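Side-chain contacts in pectate lyase (Cellvibrio cellulosa, PDB 1GXM), which cleaves pectate (polygalacturonic acid) by anti-beta-elimination, this chain being the catalytic module of a family 10 polysaccharide lyase: residues A[205-208]-A[209-212]; A[280-283]-A[284-287]; A[315-318]-A[319-322]. All coordinates share one frame; numbering follows the deposited sequence. Where two conformers were deposited one is given.

Interaction 1. Residues A[205-208]-A[209-212]; sequences KARA and YELE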
# COMPACT_ATOMS: atom_id res chain seq x y z
N LYS A 205 9.03 5.56 12.63
CA LYS A 205 10.08 5.68 11.63
C LYS A 205 10.28 4.34 10.93
O LYS A 205 9.84 3.29 11.41
CB LYS A 205 11.43 6.04 12.28
CG LYS A 205 11.44 7.21 13.23
CD LYS A 205 12.85 7.46 13.80
CE LYS A 205 12.88 8.42 14.99
NZ LYS A 205 12.65 9.82 14.61
N ALA A 206 10.95 4.38 9.79
CA ALA A 206 11.39 3.18 9.11
C ALA A 206 12.90 3.30 8.93
O ALA A 206 13.63 3.26 9.92
CB ALA A 206 10.63 2.94 7.82
N ARG A 207 13.36 3.48 7.69
CA ARG A 207 14.77 3.71 7.45
C ARG A 207 15.15 5.08 7.99
O ARG A 207 14.31 5.84 8.45
CB ARG A 207 15.09 3.53 5.97
CG ARG A 207 14.87 2.10 5.56
CD ARG A 207 14.99 1.83 4.10
NE ARG A 207 13.89 2.42 3.38
CZ ARG A 207 13.65 2.23 2.09
NH1 ARG A 207 14.44 1.45 1.38
NH2 ARG A 207 12.61 2.82 1.51
N ALA A 208 16.44 5.37 7.96
CA ALA A 208 16.93 6.56 8.65
C ALA A 208 16.24 7.84 8.20
O ALA A 208 16.00 8.74 8.99
CB ALA A 208 18.41 6.70 8.47
N TYR A 209 15.92 7.89 6.91
CA TYR A 209 15.40 9.09 6.28
C TYR A 209 13.89 9.04 6.16
O TYR A 209 13.30 9.86 5.47
CB TYR A 209 16.07 9.29 4.89
CG TYR A 209 16.17 8.00 4.13
CD1 TYR A 209 15.11 7.52 3.36
CD2 TYR A 209 17.32 7.21 4.22
CE1 TYR A 209 15.20 6.29 2.70
CE2 TYR A 209 17.40 5.99 3.58
CZ TYR A 209 16.34 5.53 2.84
OH TYR A 209 16.44 4.32 2.18
N GLU A 210 13.25 8.08 6.84
CA GLU A 210 11.81 7.88 6.81
C GLU A 210 11.26 8.10 8.21
O GLU A 210 11.23 7.20 9.02
CB GLU A 210 11.50 6.49 6.30
CG GLU A 210 11.88 6.37 4.83
CD GLU A 210 11.80 5.00 4.26
OE1 GLU A 210 11.98 4.00 4.98
OE2 GLU A 210 11.54 4.90 3.05
N LEU A 211 10.86 9.32 8.49
CA LEU A 211 10.53 9.73 9.84
C LEU A 211 9.03 9.67 10.07
O LEU A 211 8.24 9.54 9.16
CB LEU A 211 11.06 11.13 10.08
CG LEU A 211 12.54 11.35 9.82
CD1 LEU A 211 12.92 12.74 10.26
CD2 LEU A 211 13.38 10.36 10.59
N GLU A 212 8.66 9.83 11.31
CA GLU A 212 7.26 9.94 11.69
C GLU A 212 6.67 11.15 11.01
O GLU A 212 7.22 12.24 11.06
CB GLU A 212 7.10 10.08 13.21
CG GLU A 212 7.87 9.04 14.04
CD GLU A 212 9.28 9.50 14.43
OE1 GLU A 212 9.99 10.18 13.65
OE2 GLU A 212 9.71 9.18 15.56
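R207 and E210 grip each other across a type I beta turn that runs from R207 to E210. This is the tight end of the contact. Both side chains run the same way, and the guanidinium meets the carboxylate side-on. R207 NE reaches E210 OE1 at 3.0 Å, nearly straight at 174°. R207 NH2 reaches E210 OE2 at 2.8 Å, on the syn side. OE1 also takes the backbone N of R207 at 3.1 Å, on its anti lone pair. Three bonds thus fix the carboxylate's rotation, and Y312 OH adds one more to OE2. R207 CB sits over one face of the Y209 ring, 4.2 Å from the centroid, a CH-pi contact.

The backbone pairs as well: A206 N to E210 O at 2.9 Å, E210 N to R207 O at 3.0 Å.

The other end is looser. K205 and E212 lie toward solvent and are joined by a salt bridge, K205 NZ to E212 OE1 at 2.9 Å, with a weak second bond to OE2. K205 bends at its last torsion (chi4 -73°) to bring NZ round.

The loop lies between strands 195-196 and 214-215. L211 and Y209 pack on S291 of strand 290-291, and Y209 makes a cation-pi contact with R308 of helix 306-311.

Interaction 2. Residues A[280-283]-A[284-287]; sequences FYDL and NTNR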
# COMPACT_ATOMS: atom_id res chain seq x y z
N PHE A 280 6.56 13.49 2.90
CA PHE A 280 6.48 13.54 4.36
C PHE A 280 5.96 14.88 4.80
O PHE A 280 6.50 15.91 4.41
CB PHE A 280 7.86 13.34 4.97
CG PHE A 280 8.55 12.09 4.51
CD1 PHE A 280 8.25 10.87 5.08
CD2 PHE A 280 9.51 12.15 3.52
CE1 PHE A 280 8.87 9.73 4.63
CE2 PHE A 280 10.13 11.02 3.08
CZ PHE A 280 9.83 9.80 3.65
N TYR A 281 4.95 14.86 5.66
CA TYR A 281 4.44 16.05 6.30
C TYR A 281 4.56 15.91 7.80
O TYR A 281 4.31 14.85 8.37
CB TYR A 281 2.96 16.24 6.02
CG TYR A 281 2.66 16.60 4.61
CD1 TYR A 281 2.53 15.63 3.64
CD2 TYR A 281 2.54 17.93 4.23
CE1 TYR A 281 2.23 15.96 2.35
CE2 TYR A 281 2.26 18.27 2.94
CZ TYR A 281 2.10 17.29 1.99
OH TYR A 281 1.82 17.60 0.67
N ASP A 282 4.88 17.01 8.46
CA ASP A 282 4.94 17.00 9.90
C ASP A 282 3.56 16.68 10.48
O ASP A 282 2.55 17.27 10.07
CB ASP A 282 5.44 18.33 10.41
CG ASP A 282 5.58 18.37 11.89
OD1 ASP A 282 4.58 18.69 12.60
OD2 ASP A 282 6.63 18.06 12.43
N LEU A 283 3.52 15.78 11.46
CA LEU A 283 2.27 15.30 12.02
C LEU A 283 1.40 16.42 12.55
O LEU A 283 0.20 16.36 12.44
CB LEU A 283 2.57 14.31 13.14
CG LEU A 283 3.06 12.96 12.65
CD1 LEU A 283 3.60 12.18 13.81
CD2 LEU A 283 1.97 12.15 11.96
N ASN A 284 2.01 17.43 13.14
CA ASN A 284 1.25 18.47 13.81
C ASN A 284 1.12 19.75 13.01
O ASN A 284 0.05 20.36 13.06
CB ASN A 284 1.83 18.75 15.20
CG ASN A 284 1.61 17.60 16.15
OD1 ASN A 284 0.52 17.06 16.21
ND2 ASN A 284 2.64 17.22 16.87
N THR A 285 2.14 20.18 12.29
CA THR A 285 2.06 21.44 11.53
C THR A 285 1.60 21.25 10.10
O THR A 285 1.29 22.22 9.40
CB THR A 285 3.39 22.14 11.43
OG1 THR A 285 4.31 21.30 10.71
CG2 THR A 285 4.00 22.41 12.80
N ASN A 286 1.67 20.02 9.62
CA ASN A 286 1.35 19.72 8.23
C ASN A 286 2.34 20.34 7.25
O ASN A 286 2.02 20.52 6.09
CB ASN A 286 -0.09 20.10 7.86
CG ASN A 286 -0.72 19.08 6.98
OD1 ASN A 286 -0.93 17.96 7.42
ND2 ASN A 286 -1.04 19.44 5.74
N ARG A 287 3.54 20.65 7.72
CA ARG A 287 4.59 21.17 6.87
C ARG A 287 5.34 20.05 6.20
O ARG A 287 5.78 19.10 6.86
CB ARG A 287 5.57 22.00 7.68
CG ARG A 287 6.49 22.86 6.86
CD ARG A 287 7.24 23.90 7.65
NE ARG A 287 8.13 24.62 6.75
CZ ARG A 287 9.13 25.37 7.15
NH1 ARG A 287 9.37 25.50 8.44
NH2 ARG A 287 9.88 25.99 6.25
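D282 and T285 meet at a tight reversal just after strand 280-281, and most of the contact is polar. The hydrogen bonds to the D282 side chain come first. D282 OD1 takes two backbone N-H groups. It accepts from N284 N, two residues on, at 2.9 Å, which is the bond of an Asx turn; this N-H comes from above the carboxylate plane. T285 N is also 2.9 Å from D282 OD1, but it meets the anti lone pair of OD1 and the bond is straighter, at 168°. The D282 CG is turned opposite its own backbone N (chi1 -178°), which carries OD1 toward the N284 and T285 amides. The other oxygen, OD2, forms a salt bridge with K297. A second side-chain motif follows directly: T285 OG1 accepts from R287 N at 3.2 Å, an ST turn.

Backbone hydrogen bonds close the loop. N286 N binds D282 O at 2.9 Å. D282 N binds R287 O at 2.8 Å, so the chain returns alongside its own start.

Van der Waals contacts are fewer. T285 OG1 rests 3.2 Å from D282 CB. The edge of the Y281 ring meets the backbone of N286, with CD2 of Y281 3.2 Å from N286 O.

Both side chains have polar partners beyond the loop: Y281 OH is bonded to T251 O, and the buried N286 OD1 accepts from W245 NE1 of helix 233-246. Strand 280-281 pairs antiparallel with strand 214-215, where Y281, L283 and N286 all pack on L214.

Interaction 3. Residues A[315-318]-A[319-322]; sequences GGNY and GTSI
N317 and T320 are brought together by their first torsions. The N317 side chain points away from its own backbone N (chi1 168°), and the T320 hydroxyl lies opposite its carbonyl carbon (chi1 -62°). These torsions turn the N317 amide and the T320 hydroxyl toward each other at the start of helix 318-329. The meeting is doubtful in detail. N317 was deposited in two conformers. In the given one, ND2 comes implausibly close to T320 OG1, so no bond type can be assigned. The two side chains cross at an angle.

This is a strand-to-helix junction: strand 315-316 ends, and the helix begins within two residues. The module belongs to the six-hairpin clan, and this is the last helix of the chain.

A water does the clearer work. It donates to N317 O and accepts from S321 N, so it bridges the residue before the helix to the first turn. S321 OG also lies 3.2 Å from the water oxygen.

Y318 turns back over the strand instead of along the helix. G316 CA sits over one face of the Y318 ring, toward the rim, and Y318 N makes a weak 3.1 Å bond to G316 O. N317, Y318 and T320 all touch W277 of strand 274-278, which pairs antiparallel with strand 315-316. I322 faces helix 219-226, touching V220 and L223. The bridging water lies 2.7 Å from N317 O and 2.9 Å from S321 N.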
# COMPACT_ATOMS: atom_id res chain seq x y z
N GLY A 315 8.77 14.19 -3.04
CA GLY A 315 7.49 14.76 -3.36
C GLY A 315 7.03 14.18 -4.66
O GLY A 315 7.76 13.47 -5.34
N GLY A 316 5.82 14.53 -5.04
CA GLY A 316 5.26 14.03 -6.26
C GLY A 316 3.82 14.40 -6.42
O GLY A 316 3.24 15.13 -5.65
N ASN A 317 3.23 13.85 -7.46
CA ASN A 317 1.88 14.13 -7.85
C ASN A 317 0.90 13.16 -7.19
O ASN A 317 -0.04 12.68 -7.80
CB ASN A 317 1.89 14.10 -9.40
CG ASN A 317 0.50 14.08 -9.98
OD1 ASN A 317 0.16 13.42 -10.97
ND2 ASN A 317 -0.33 14.87 -9.35
N TYR A 318 1.10 12.92 -5.90
CA TYR A 318 0.42 11.82 -5.24
C TYR A 318 -1.08 11.99 -5.16
O TYR A 318 -1.81 11.03 -5.28
CB TYR A 318 0.94 11.70 -3.81
CG TYR A 318 2.42 11.60 -3.67
CD1 TYR A 318 3.18 10.77 -4.48
CD2 TYR A 318 3.07 12.34 -2.71
CE1 TYR A 318 4.54 10.68 -4.31
CE2 TYR A 318 4.41 12.28 -2.56
CZ TYR A 318 5.15 11.45 -3.34
OH TYR A 318 6.50 11.36 -3.15
N GLY A 319 -1.52 13.20 -4.92
CA GLY A 319 -2.93 13.45 -4.65
C GLY A 319 -3.86 13.41 -5.85
O GLY A 319 -5.05 13.17 -5.70
N THR A 320 -3.34 13.66 -7.04
CA THR A 320 -4.18 13.78 -8.24
C THR A 320 -5.12 12.61 -8.39
O THR A 320 -6.32 12.78 -8.56
CB THR A 320 -3.29 13.95 -9.46
OG1 THR A 320 -2.55 15.16 -9.27
CG2 THR A 320 -4.11 14.13 -10.75
N SER A 321 -4.58 11.42 -8.31
CA SER A 321 -5.36 10.24 -8.60
C SER A 321 -6.52 10.08 -7.60
O SER A 321 -7.66 9.83 -7.98
CB SER A 321 -4.47 9.00 -8.63
OG SER A 321 -3.93 8.74 -7.37
N ILE A 322 -6.23 10.23 -6.32
CA ILE A 322 -7.27 10.00 -5.33
C ILE A 322 -8.28 11.12 -5.31
O ILE A 322 -9.45 10.89 -5.07
CB ILE A 322 -6.69 9.72 -3.91
CG1 ILE A 322 -7.71 8.97 -3.06
CG2 ILE A 322 -6.19 10.98 -3.24
CD1 ILE A 322 -7.96 7.56 -3.52
O HOH W 1 -1.76 10.80 -8.63

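The three contacts come in order along the chain, each closing before the next opens. All lie in the catalytic module. Interactions 1 and 2 have centres about 14 Å apart and touch: the F280 ring packs on Y209 and E210, with F280 CZ 3.9 Å from Y209 O. The two are also tied by an antiparallel strand pair: strand 214-215 follows interaction 1, and strand 280-281 opens interaction 2. Interaction 3 touches neither; its centre is about 17 Å from that of interaction 2 and about 21 Å from that of interaction 1. Y312, from the loop before strand 315-316, reaches both E210 and F280. Three local contacts separated in sequence are thus brought near one another.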